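Local atomic coordinates of probable quinone reductase Qor (NADPH:quinone reductase) (Zeta-crystallin homolog protein) (Mycobacterium tuberculosis, PDB entry 4RVU), a protein that binds NADPH and probably passes its reducing electrons to quinones, as a zeta-crystallin-like quinone oxidoreductase. Residues Gly32-Val43 with Ala99-Ala108; Val62-Thr70 with Ser120-Lys129. All coordinates share one frame; numbering follows the deposited sequence.

Contact 1: residues Gly32-Val43 with Ala99-Ala108; sequences GELLIKAEAIGV and AYAEFCTAPA
Glu102 O is gripped by two donors: Ala38 N at 2.8 Å, tilted well off the carbonyl plane, and a water that also donates to Ala38 O. This pair of bonds closes one end of an antiparallel beta ladder between strands 33-38 and 103-107, part of the GroES-like domain of the medium-chain dehydrogenase/reductase fold. From there the backbone bonds alternate regularly. Ile36 N reaches Cys104 O at 2.8 Å with an almost straight N-H (177°), Leu34 pairs in both directions with Ala106, and Ala108 N closes the other end on Gly32 O. Gly32 has a positive phi of 79°, a conformation that glycine adopts easily.

The side chains sort onto two faces. Leu34, Ile36, Cys104 and Ala106 share one, where Ile36 CD1 lies 4.0 Å from Ala106 CB; at the end of the ladder Leu34 packs its CG and CD1 on Ala108. Alanine's single methyl lets the branched chains of Ile36 and Leu34 pack close. On the other, the Lys37 chain is fully extended with CG anti to the backbone N (chi1 -179°), which lays its methylenes obliquely along the Phe103 ring, CB 3.5 Å from CE2, while the ammonium leads off toward the surface.

At the edge of the ladder, a second water joins Glu33 and Thr105: it donates to Glu33 OE2 and lies 2.9 Å from Thr105 OG1. Glu33 OE1 is held by Gly30 N.

Past the corner at Glu39, where a classic beta bulge faces Cys68, Ile41 lies against the loop before strand 103-107, its CG1, CG2 and CD1 touching Ala99 O. Tyr100, centre of an inverse gamma turn, directs its hydroxyl to Asp47 and His316, and its ring carbon CD1 meets Ile41 CG2 at 3.7 Å.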
loop_
_atom_site.group_PDB
_atom_site.type_symbol
_atom_site.label_atom_id
_atom_site.label_comp_id
_atom_site.label_asym_id
_atom_site.label_seq_id
_atom_site.Cartn_x
_atom_site.Cartn_y
_atom_site.Cartn_z
ATOM N N GLY A 32 33.457 7.997 -8.352
ATOM C CA GLY A 32 32.617 7.463 -7.289
ATOM C C GLY A 32 32.695 5.949 -7.112
ATOM O O GLY A 32 32.029 5.386 -6.230
ATOM N N GLU A 33 33.506 5.288 -7.937
ATOM C CA GLU A 33 33.565 3.821 -7.941
ATOM C C GLU A 33 34.808 3.211 -7.310
ATOM O O GLU A 33 35.882 3.814 -7.283
ATOM C CB GLU A 33 33.412 3.282 -9.366
ATOM C CG GLU A 33 32.069 3.606 -9.994
ATOM C CD GLU A 33 31.908 3.014 -11.378
ATOM O OE1 GLU A 33 32.932 2.722 -12.024
ATOM O OE2 GLU A 33 30.750 2.851 -11.822
ATOM N N LEU A 34 34.634 1.995 -6.802
ATOM C CA LEU A 34 35.737 1.172 -6.327
ATOM C C LEU A 34 35.906 0.050 -7.328
ATOM O O LEU A 34 34.937 -0.346 -7.978
ATOM C CB LEU A 34 35.377 0.571 -4.971
ATOM C CG LEU A 34 35.008 1.546 -3.864
ATOM C CD1 LEU A 34 34.309 0.811 -2.724
ATOM C CD2 LEU A 34 36.261 2.222 -3.378
ATOM N N LEU A 35 37.128 -0.465 -7.461
ATOM C CA LEU A 35 37.360 -1.673 -8.235
ATOM C C LEU A 35 37.558 -2.796 -7.223
ATOM O O LEU A 35 38.424 -2.702 -6.357
ATOM C CB LEU A 35 38.611 -1.524 -9.098
ATOM C CG LEU A 35 39.075 -2.779 -9.840
ATOM C CD1 LEU A 35 38.092 -3.131 -10.942
ATOM C CD2 LEU A 35 40.481 -2.581 -10.403
ATOM N N ILE A 36 36.721 -3.826 -7.298
ATOM C CA ILE A 36 36.737 -4.891 -6.309
ATOM C C ILE A 36 37.284 -6.164 -6.941
ATOM O O ILE A 36 36.833 -6.570 -8.010
ATOM C CB ILE A 36 35.308 -5.137 -5.763
ATOM C CG1 ILE A 36 34.802 -3.875 -5.047
ATOM C CG2 ILE A 36 35.267 -6.354 -4.840
ATOM C CD1 ILE A 36 33.355 -3.930 -4.617
ATOM N N LYS A 37 38.270 -6.783 -6.299
ATOM C CA LYS A 37 38.678 -8.118 -6.714
ATOM C C LYS A 37 37.816 -9.132 -5.964
ATOM O O LYS A 37 37.910 -9.258 -4.739
ATOM C CB LYS A 37 40.165 -8.375 -6.448
ATOM C CG LYS A 37 40.601 -9.780 -6.907
ATOM C CD LYS A 37 42.089 -10.053 -6.777
ATOM C CE LYS A 37 42.401 -11.427 -7.364
ATOM N NZ LYS A 37 43.776 -11.905 -7.039
ATOM N N ALA A 38 36.971 -9.846 -6.702
ATOM C CA ALA A 38 35.982 -10.751 -6.103
ATOM C C ALA A 38 36.571 -11.913 -5.299
ATOM O O ALA A 38 37.533 -12.570 -5.731
ATOM C CB ALA A 38 35.046 -11.283 -7.168
ATOM N N GLU A 39 35.987 -12.153 -4.127
ATOM C CA GLU A 39 36.268 -13.362 -3.351
ATOM C C GLU A 39 35.054 -14.281 -3.315
ATOM O O GLU A 39 35.185 -15.507 -3.277
ATOM C CB GLU A 39 36.729 -12.998 -1.935
ATOM C CG GLU A 39 38.094 -12.326 -1.943
ATOM C CD GLU A 39 38.588 -11.923 -0.571
ATOM O OE1 GLU A 39 37.868 -12.115 0.430
ATOM O OE2 GLU A 39 39.715 -11.402 -0.505
ATOM N N ALA A 40 33.867 -13.684 -3.315
ATOM C CA ALA A 40 32.621 -14.442 -3.381
ATOM C C ALA A 40 31.566 -13.574 -4.059
ATOM O O ALA A 40 31.498 -12.368 -3.828
ATOM C CB ALA A 40 32.165 -14.864 -1.988
ATOM N N ILE A 41 30.741 -14.191 -4.891
ATOM C CA ILE A 41 29.790 -13.442 -5.712
ATOM C C ILE A 41 28.386 -13.919 -5.397
ATOM O O ILE A 41 28.110 -15.112 -5.444
ATOM C CB ILE A 41 30.108 -13.662 -7.199
ATOM C CG1 ILE A 41 31.493 -13.098 -7.516
ATOM C CG2 ILE A 41 29.062 -13.002 -8.102
ATOM C CD1 ILE A 41 32.134 -13.732 -8.725
ATOM N N GLY A 42 27.483 -12.992 -5.088
ATOM C CA GLY A 42 26.134 -13.376 -4.717
ATOM C C GLY A 42 25.289 -13.735 -5.926
ATOM O O GLY A 42 25.399 -13.118 -6.983
ATOM N N VAL A 43 24.453 -14.752 -5.773
ATOM C CA VAL A 43 23.448 -15.075 -6.781
ATOM C C VAL A 43 22.087 -14.581 -6.290
ATOM O O VAL A 43 21.714 -14.807 -5.137
ATOM C CB VAL A 43 23.418 -16.591 -7.080
ATOM C CG1 VAL A 43 22.293 -16.931 -8.056
ATOM C CG2 VAL A 43 24.754 -17.022 -7.667
ATOM N N ALA A 99 29.026 -8.092 -11.596
ATOM C CA ALA A 99 29.556 -8.829 -10.442
ATOM C C ALA A 99 30.044 -10.251 -10.744
ATOM O O ALA A 99 30.905 -10.774 -10.023
ATOM C CB ALA A 99 28.531 -8.850 -9.301
ATOM N N TYR A 100 29.488 -10.902 -11.767
ATOM C CA TYR A 100 29.936 -12.267 -12.090
ATOM C C TYR A 100 31.246 -12.193 -12.873
ATOM O O TYR A 100 31.263 -12.425 -14.088
ATOM C CB TYR A 100 28.931 -13.034 -12.958
ATOM C CG TYR A 100 27.609 -13.481 -12.343
ATOM C CD1 TYR A 100 27.068 -12.867 -11.216
ATOM C CD2 TYR A 100 26.893 -14.522 -12.924
ATOM C CE1 TYR A 100 25.824 -13.269 -10.702
ATOM C CE2 TYR A 100 25.663 -14.939 -12.417
ATOM C CZ TYR A 100 25.135 -14.297 -11.314
ATOM O OH TYR A 100 23.931 -14.719 -10.822
ATOM N N ALA A 101 32.335 -11.866 -12.183
ATOM C CA ALA A 101 33.645 -11.686 -12.811
ATOM C C ALA A 101 34.701 -11.715 -11.732
ATOM O O ALA A 101 34.373 -11.646 -10.553
ATOM C CB ALA A 101 33.701 -10.354 -13.552
ATOM N N GLU A 102 35.972 -11.781 -12.129
ATOM C CA GLU A 102 37.049 -11.741 -11.150
ATOM C C GLU A 102 37.197 -10.349 -10.557
ATOM O O GLU A 102 37.642 -10.198 -9.412
ATOM C CB GLU A 102 38.364 -12.170 -11.790
ATOM C CG GLU A 102 38.424 -13.643 -12.085
ATOM C CD GLU A 102 39.755 -14.050 -12.647
ATOM O OE1 GLU A 102 39.937 -13.903 -13.873
ATOM O OE2 GLU A 102 40.615 -14.504 -11.860
ATOM N N PHE A 103 36.816 -9.342 -11.345
ATOM C CA PHE A 103 36.888 -7.942 -10.943
ATOM C C PHE A 103 35.642 -7.220 -11.420
ATOM O O PHE A 103 35.155 -7.476 -12.531
ATOM C CB PHE A 103 38.107 -7.255 -11.573
ATOM C CG PHE A 103 39.432 -7.820 -11.133
ATOM C CD1 PHE A 103 39.980 -8.925 -11.777
ATOM C CD2 PHE A 103 40.147 -7.221 -10.101
ATOM C CE1 PHE A 103 41.208 -9.437 -11.379
ATOM C CE2 PHE A 103 41.380 -7.724 -9.702
ATOM C CZ PHE A 103 41.905 -8.839 -10.339
ATOM N N CYS A 104 35.117 -6.325 -10.587
ATOM C CA CYS A 104 33.981 -5.499 -10.987
ATOM C C CYS A 104 34.069 -4.145 -10.303
ATOM O O CYS A 104 34.952 -3.915 -9.470
ATOM C CB CYS A 104 32.653 -6.183 -10.638
ATOM S SG CYS A 104 32.289 -6.280 -8.855
ATOM N N THR A 105 33.152 -3.250 -10.656
ATOM C CA THR A 105 33.108 -1.930 -10.039
ATOM C C THR A 105 31.847 -1.795 -9.210
ATOM O O THR A 105 30.842 -2.447 -9.497
ATOM C CB THR A 105 33.098 -0.813 -11.092
ATOM O OG1 THR A 105 31.946 -0.972 -11.928
ATOM C CG2 THR A 105 34.364 -0.859 -11.940
ATOM N N ALA A 106 31.889 -0.931 -8.195
ATOM C CA ALA A 106 30.694 -0.613 -7.420
ATOM C C ALA A 106 30.796 0.804 -6.871
ATOM O O ALA A 106 31.896 1.270 -6.570
ATOM C CB ALA A 106 30.484 -1.628 -6.284
ATOM N N PRO A 107 29.654 1.493 -6.730
ATOM C CA PRO A 107 29.717 2.837 -6.141
ATOM C C PRO A 107 30.171 2.730 -4.694
ATOM O O PRO A 107 29.606 1.920 -3.958
ATOM C CB PRO A 107 28.257 3.317 -6.169
ATOM C CG PRO A 107 27.508 2.342 -7.061
ATOM C CD PRO A 107 28.268 1.046 -6.971
ATOM N N ALA A 108 31.157 3.527 -4.296
ATOM C CA ALA A 108 31.625 3.535 -2.913
ATOM C C ALA A 108 30.501 3.799 -1.899
ATOM O O ALA A 108 30.508 3.235 -0.809
ATOM C CB ALA A 108 32.753 4.552 -2.742
HETATM O O HOH W 1 29.812 0.510 -10.696
HETATM O O HOH W 2 38.572 -12.649 -8.302
#

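Contact 2: residues Val62-Thr70 with Ser120-Lys129; sequences VIGSEVCGT and SEVAASALLK. With NDP (NADPH dihydro-nicotinamide-adenine-dinucleotide phosphate), chain E.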
loop_
_atom_site.group_PDB
_atom_site.type_symbol
_atom_site.label_atom_id
_atom_site.label_comp_id
_atom_site.label_asym_id
_atom_site.label_seq_id
_atom_site.Cartn_x
_atom_site.Cartn_y
_atom_site.Cartn_z
ATOM N N VAL A 62 27.957 -7.912 -18.576
ATOM C CA VAL A 62 28.390 -8.877 -17.568
ATOM C C VAL A 62 27.362 -8.782 -16.452
ATOM O O VAL A 62 27.063 -7.687 -15.974
ATOM C CB VAL A 62 29.803 -8.558 -17.037
ATOM C CG1 VAL A 62 30.158 -9.466 -15.871
ATOM C CG2 VAL A 62 30.836 -8.712 -18.139
ATOM N N ILE A 63 26.807 -9.922 -16.049
ATOM C CA ILE A 63 25.630 -9.964 -15.179
ATOM C C ILE A 63 25.961 -9.933 -13.677
ATOM O O ILE A 63 27.084 -10.269 -13.281
ATOM C CB ILE A 63 24.801 -11.219 -15.519
ATOM C CG1 ILE A 63 23.422 -11.205 -14.866
ATOM C CG2 ILE A 63 25.570 -12.468 -15.171
ATOM C CD1 ILE A 63 22.438 -12.096 -15.570
ATOM N N GLY A 64 24.990 -9.510 -12.857
ATOM C CA GLY A 64 25.073 -9.622 -11.402
ATOM C C GLY A 64 25.408 -8.330 -10.678
ATOM O O GLY A 64 26.099 -7.470 -11.223
ATOM N N SER A 65 24.936 -8.186 -9.440
ATOM C CA SER A 65 25.192 -6.949 -8.703
ATOM C C SER A 65 25.738 -7.137 -7.291
ATOM O O SER A 65 26.052 -6.156 -6.620
ATOM C CB SER A 65 23.937 -6.060 -8.667
ATOM O OG SER A 65 22.963 -6.558 -7.772
ATOM N N GLU A 66 25.866 -8.377 -6.835
ATOM C CA GLU A 66 26.320 -8.613 -5.462
ATOM C C GLU A 66 27.710 -9.244 -5.444
ATOM O O GLU A 66 27.939 -10.276 -6.071
ATOM C CB GLU A 66 25.313 -9.483 -4.693
ATOM C CG GLU A 66 25.632 -9.661 -3.201
ATOM C CD GLU A 66 24.552 -10.433 -2.426
ATOM O OE1 GLU A 66 23.820 -11.248 -3.030
ATOM O OE2 GLU A 66 24.435 -10.213 -1.199
ATOM N N VAL A 67 28.647 -8.605 -4.744
ATOM C CA VAL A 67 30.026 -9.110 -4.674
ATOM C C VAL A 67 30.647 -8.767 -3.336
ATOM O O VAL A 67 30.379 -7.715 -2.775
ATOM C CB VAL A 67 30.912 -8.539 -5.806
ATOM C CG1 VAL A 67 31.037 -7.029 -5.679
ATOM C CG2 VAL A 67 32.315 -9.184 -5.816
ATOM N N CYS A 68 31.462 -9.678 -2.816
ATOM C CA CYS A 68 32.347 -9.353 -1.708
ATOM C C CYS A 68 33.770 -9.623 -2.171
ATOM O O CYS A 68 34.040 -10.654 -2.793
ATOM C CB CYS A 68 32.030 -10.217 -0.488
ATOM S SG CYS A 68 33.217 -9.993 0.860
ATOM N N GLY A 69 34.678 -8.689 -1.903
ATOM C CA GLY A 69 36.082 -8.912 -2.216
ATOM C C GLY A 69 36.942 -7.772 -1.719
ATOM O O GLY A 69 36.507 -6.992 -0.877
ATOM N N THR A 70 38.165 -7.664 -2.238
ATOM C CA THR A 70 39.077 -6.640 -1.748
ATOM C C THR A 70 39.148 -5.464 -2.707
ATOM O O THR A 70 39.054 -5.637 -3.924
ATOM C CB THR A 70 40.499 -7.208 -1.494
ATOM O OG1 THR A 70 40.920 -7.956 -2.641
ATOM C CG2 THR A 70 40.490 -8.114 -0.276
ATOM N N SER A 120 34.057 -13.765 3.530
ATOM C CA SER A 120 33.611 -13.156 2.283
ATOM C C SER A 120 32.410 -13.909 1.708
ATOM O O SER A 120 31.507 -13.288 1.148
ATOM C CB SER A 120 34.768 -13.101 1.291
ATOM O OG SER A 120 35.819 -12.293 1.805
ATOM N N GLU A 121 32.392 -15.236 1.858
ATOM C CA GLU A 121 31.252 -16.041 1.414
ATOM C C GLU A 121 29.970 -15.670 2.145
ATOM O O GLU A 121 28.904 -15.543 1.531
ATOM C CB GLU A 121 31.500 -17.527 1.675
ATOM C CG GLU A 121 32.382 -18.228 0.676
ATOM C CD GLU A 121 32.467 -19.709 0.984
ATOM O OE1 GLU A 121 32.181 -20.094 2.141
ATOM O OE2 GLU A 121 32.829 -20.482 0.078
ATOM N N VAL A 122 30.062 -15.513 3.464
ATOM C CA VAL A 122 28.890 -15.101 4.241
ATOM C C VAL A 122 28.441 -13.693 3.851
ATOM O O VAL A 122 27.253 -13.447 3.677
ATOM C CB VAL A 122 29.145 -15.214 5.758
ATOM C CG1 VAL A 122 28.032 -14.544 6.539
ATOM C CG2 VAL A 122 29.243 -16.694 6.154
ATOM N N ALA A 123 29.384 -12.771 3.683
ATOM C CA ALA A 123 29.041 -11.411 3.255
ATOM C C ALA A 123 28.286 -11.394 1.919
ATOM O O ALA A 123 27.310 -10.654 1.750
ATOM C CB ALA A 123 30.298 -10.538 3.178
ATOM N N ALA A 124 28.724 -12.209 0.966
ATOM C CA ALA A 124 28.081 -12.249 -0.357
ATOM C C ALA A 124 26.813 -13.076 -0.326
ATOM O O ALA A 124 26.044 -13.095 -1.297
ATOM C CB ALA A 124 29.043 -12.794 -1.418
ATOM N N SER A 125 26.596 -13.768 0.786
ATOM C CA SER A 125 25.339 -14.461 1.023
ATOM C C SER A 125 24.334 -13.517 1.668
ATOM O O SER A 125 23.125 -13.702 1.538
ATOM C CB SER A 125 25.556 -15.648 1.959
ATOM O OG SER A 125 26.222 -16.711 1.309
ATOM N N ALA A 126 24.843 -12.506 2.363
ATOM C CA ALA A 126 24.033 -11.752 3.322
ATOM C C ALA A 126 23.578 -10.377 2.859
ATOM O O ALA A 126 22.477 -9.951 3.207
ATOM C CB ALA A 126 24.782 -11.622 4.648
ATOM N N LEU A 127 24.410 -9.656 2.112
ATOM C CA LEU A 127 24.145 -8.223 1.899
ATOM C C LEU A 127 22.882 -7.858 1.119
ATOM O O LEU A 127 22.010 -7.183 1.658
ATOM C CB LEU A 127 25.353 -7.490 1.296
ATOM C CG LEU A 127 25.123 -5.967 1.353
ATOM C CD1 LEU A 127 25.203 -5.436 2.793
ATOM C CD2 LEU A 127 26.048 -5.173 0.430
ATOM N N LEU A 128 22.776 -8.257 -0.146
ATOM C CA LEU A 128 21.603 -7.845 -0.934
ATOM C C LEU A 128 20.324 -8.344 -0.284
ATOM O O LEU A 128 19.361 -7.589 -0.107
ATOM C CB LEU A 128 21.688 -8.355 -2.382
ATOM C CG LEU A 128 20.678 -7.735 -3.368
ATOM C CD1 LEU A 128 21.229 -7.736 -4.795
ATOM C CD2 LEU A 128 19.333 -8.453 -3.338
ATOM N N LYS A 129 20.314 -9.618 0.084
ATOM C CA LYS A 129 19.117 -10.204 0.661
ATOM C C LYS A 129 18.845 -9.692 2.083
ATOM O O LYS A 129 17.681 -9.522 2.485
ATOM C CB LYS A 129 19.224 -11.722 0.611
ATOM C CG LYS A 129 19.272 -12.285 -0.811
ATOM C CD LYS A 129 19.696 -13.757 -0.740
ATOM C CE LYS A 129 20.550 -14.208 -1.918
ATOM N NZ LYS A 129 21.726 -13.334 -2.261
HETATM P PA NDP E . 15.173 -17.591 -3.226
HETATM O O1A NDP E . 16.461 -18.102 -2.646
HETATM O O2A NDP E . 14.017 -17.294 -2.315
HETATM O O5B NDP E . 14.682 -18.614 -4.365
HETATM C C5B NDP E . 13.357 -18.534 -4.879
HETATM C C4B NDP E . 12.486 -19.485 -4.074
HETATM O O4B NDP E . 11.100 -19.254 -4.326
HETATM C C3B NDP E . 12.738 -20.930 -4.462
HETATM O O3B NDP E . 13.799 -21.506 -3.699
HETATM C C2B NDP E . 11.410 -21.603 -4.183
HETATM O O2B NDP E . 11.414 -22.217 -2.901
HETATM C C1B NDP E . 10.381 -20.483 -4.224
HETATM N N9A NDP E . 9.532 -20.709 -5.416
HETATM C C8A NDP E . 8.206 -20.918 -5.410
HETATM N N7A NDP E . 7.738 -21.111 -6.666
HETATM C C5A NDP E . 8.784 -21.035 -7.504
HETATM C C6A NDP E . 8.992 -21.150 -8.965
HETATM N N6A NDP E . 7.953 -21.389 -9.795
HETATM N N1A NDP E . 10.249 -21.007 -9.436
HETATM C C2A NDP E . 11.285 -20.770 -8.614
HETATM N N3A NDP E . 11.171 -20.655 -7.282
HETATM C C4A NDP E . 9.968 -20.775 -6.675
HETATM O O3 NDP E . 15.504 -16.285 -4.096
HETATM P PN NDP E . 16.096 -14.951 -3.430
HETATM O O1N NDP E . 16.232 -15.168 -1.947
HETATM O O2N NDP E . 17.278 -14.517 -4.254
HETATM O O5D NDP E . 14.910 -13.896 -3.673
HETATM C C5D NDP E . 13.612 -14.130 -3.134
HETATM C C4D NDP E . 12.580 -13.334 -3.918
HETATM O O4D NDP E . 12.656 -11.956 -3.559
HETATM C C3D NDP E . 12.850 -13.403 -5.407
HETATM O O3D NDP E . 11.595 -13.471 -6.083
HETATM C C2D NDP E . 13.526 -12.091 -5.740
HETATM O O2D NDP E . 13.199 -11.686 -7.070
HETATM C C1D NDP E . 12.935 -11.149 -4.703
HETATM N N1N NDP E . 13.824 -10.059 -4.299
HETATM C C2N NDP E . 13.340 -8.815 -4.304
HETATM C C3N NDP E . 14.106 -7.725 -3.920
HETATM C C7N NDP E . 13.499 -6.354 -3.957
HETATM O O7N NDP E . 14.149 -5.405 -3.557
HETATM N N7N NDP E . 12.258 -6.216 -4.422
HETATM C C4N NDP E . 15.535 -7.902 -3.462
HETATM C C5N NDP E . 15.935 -9.303 -3.490
HETATM C C6N NDP E . 15.073 -10.315 -3.898
HETATM P P2B NDP E . 10.273 -23.274 -2.492
HETATM O O1X NDP E . 9.256 -23.160 -3.590
HETATM O O2X NDP E . 10.987 -24.595 -2.452
HETATM O O3X NDP E . 9.801 -22.807 -1.146
HETATM O O HOH W 3 22.430 -11.594 -0.177
#
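The charged and polar contacts centre on Glu66, which, close by strand 67-74, reaches into helix 120-140. Its CG stands anti to the backbone N (chi1 -174°) and the chain runs straight on, carrying the carboxylate to the kink where the amides of Leu128 and Lys129 lack a bond to the preceding turn. Glu66 OE2 takes up the first, Leu128 N, at 2.8 Å; the donor comes from above the carboxylate plane. A water that donates to Glu66 OE2 at 2.6 Å accepts from the second, Lys129 N, as well as from Lys129 NZ. Glu66 OE1 forms a salt bridge with Lys129 NZ (3.1 Å), the two side chains meeting at about a right angle. Asn44 bonds to both charged ends. A glutamate suits this buried place, since its two oxygens can take the Leu128 amide and the Lys129 ammonium directly, and the Lys129 amide through the water.

Van der Waals packing makes up the rest. Cys68 SG lies 3.5 Å from Ser120 CB and 3.8 Å from Ala123 CB, and Cys68 CB meets Ala124 CB; with such small residues the axes of 67-70 and 120-129 approach to 7.2 Å. The Leu128 CB methylene lies against the Glu66 carboxylate.

Toward the cofactor, Leu128 CD2 touches NADPH C5N at 3.5 Å, while Lys129 CD lies near the phosphate oxygen O1N. The kinked helix thus lines the nicotinamide end of the NADPH pocket in this medium-chain dehydrogenase/reductase fold.

The centres of contacts 1 and 2 lie about 8 Å apart, and both reach one mixed sheet, in which strand 33-38 runs between strands 67-74 and 103-107, antiparallel to each. Along the chain the segments alternate: 32-43, 62-70, 99-108, then 120-129. Contact 1 builds the sheet from strand to strand, whereas contact 2 seats helix 120-140 against strand 67-74. They touch directly: Lys37 N lies 2.8 Å from Thr70 O, a probable hydrogen bond, and Glu39 OE1 is 2.5 Å from Ser120 OG, probably another. Val43 O makes a weak hydrogen bond to Lys129 NZ, which connects the end of segment 32-43 with a residue of the NADPH pocket.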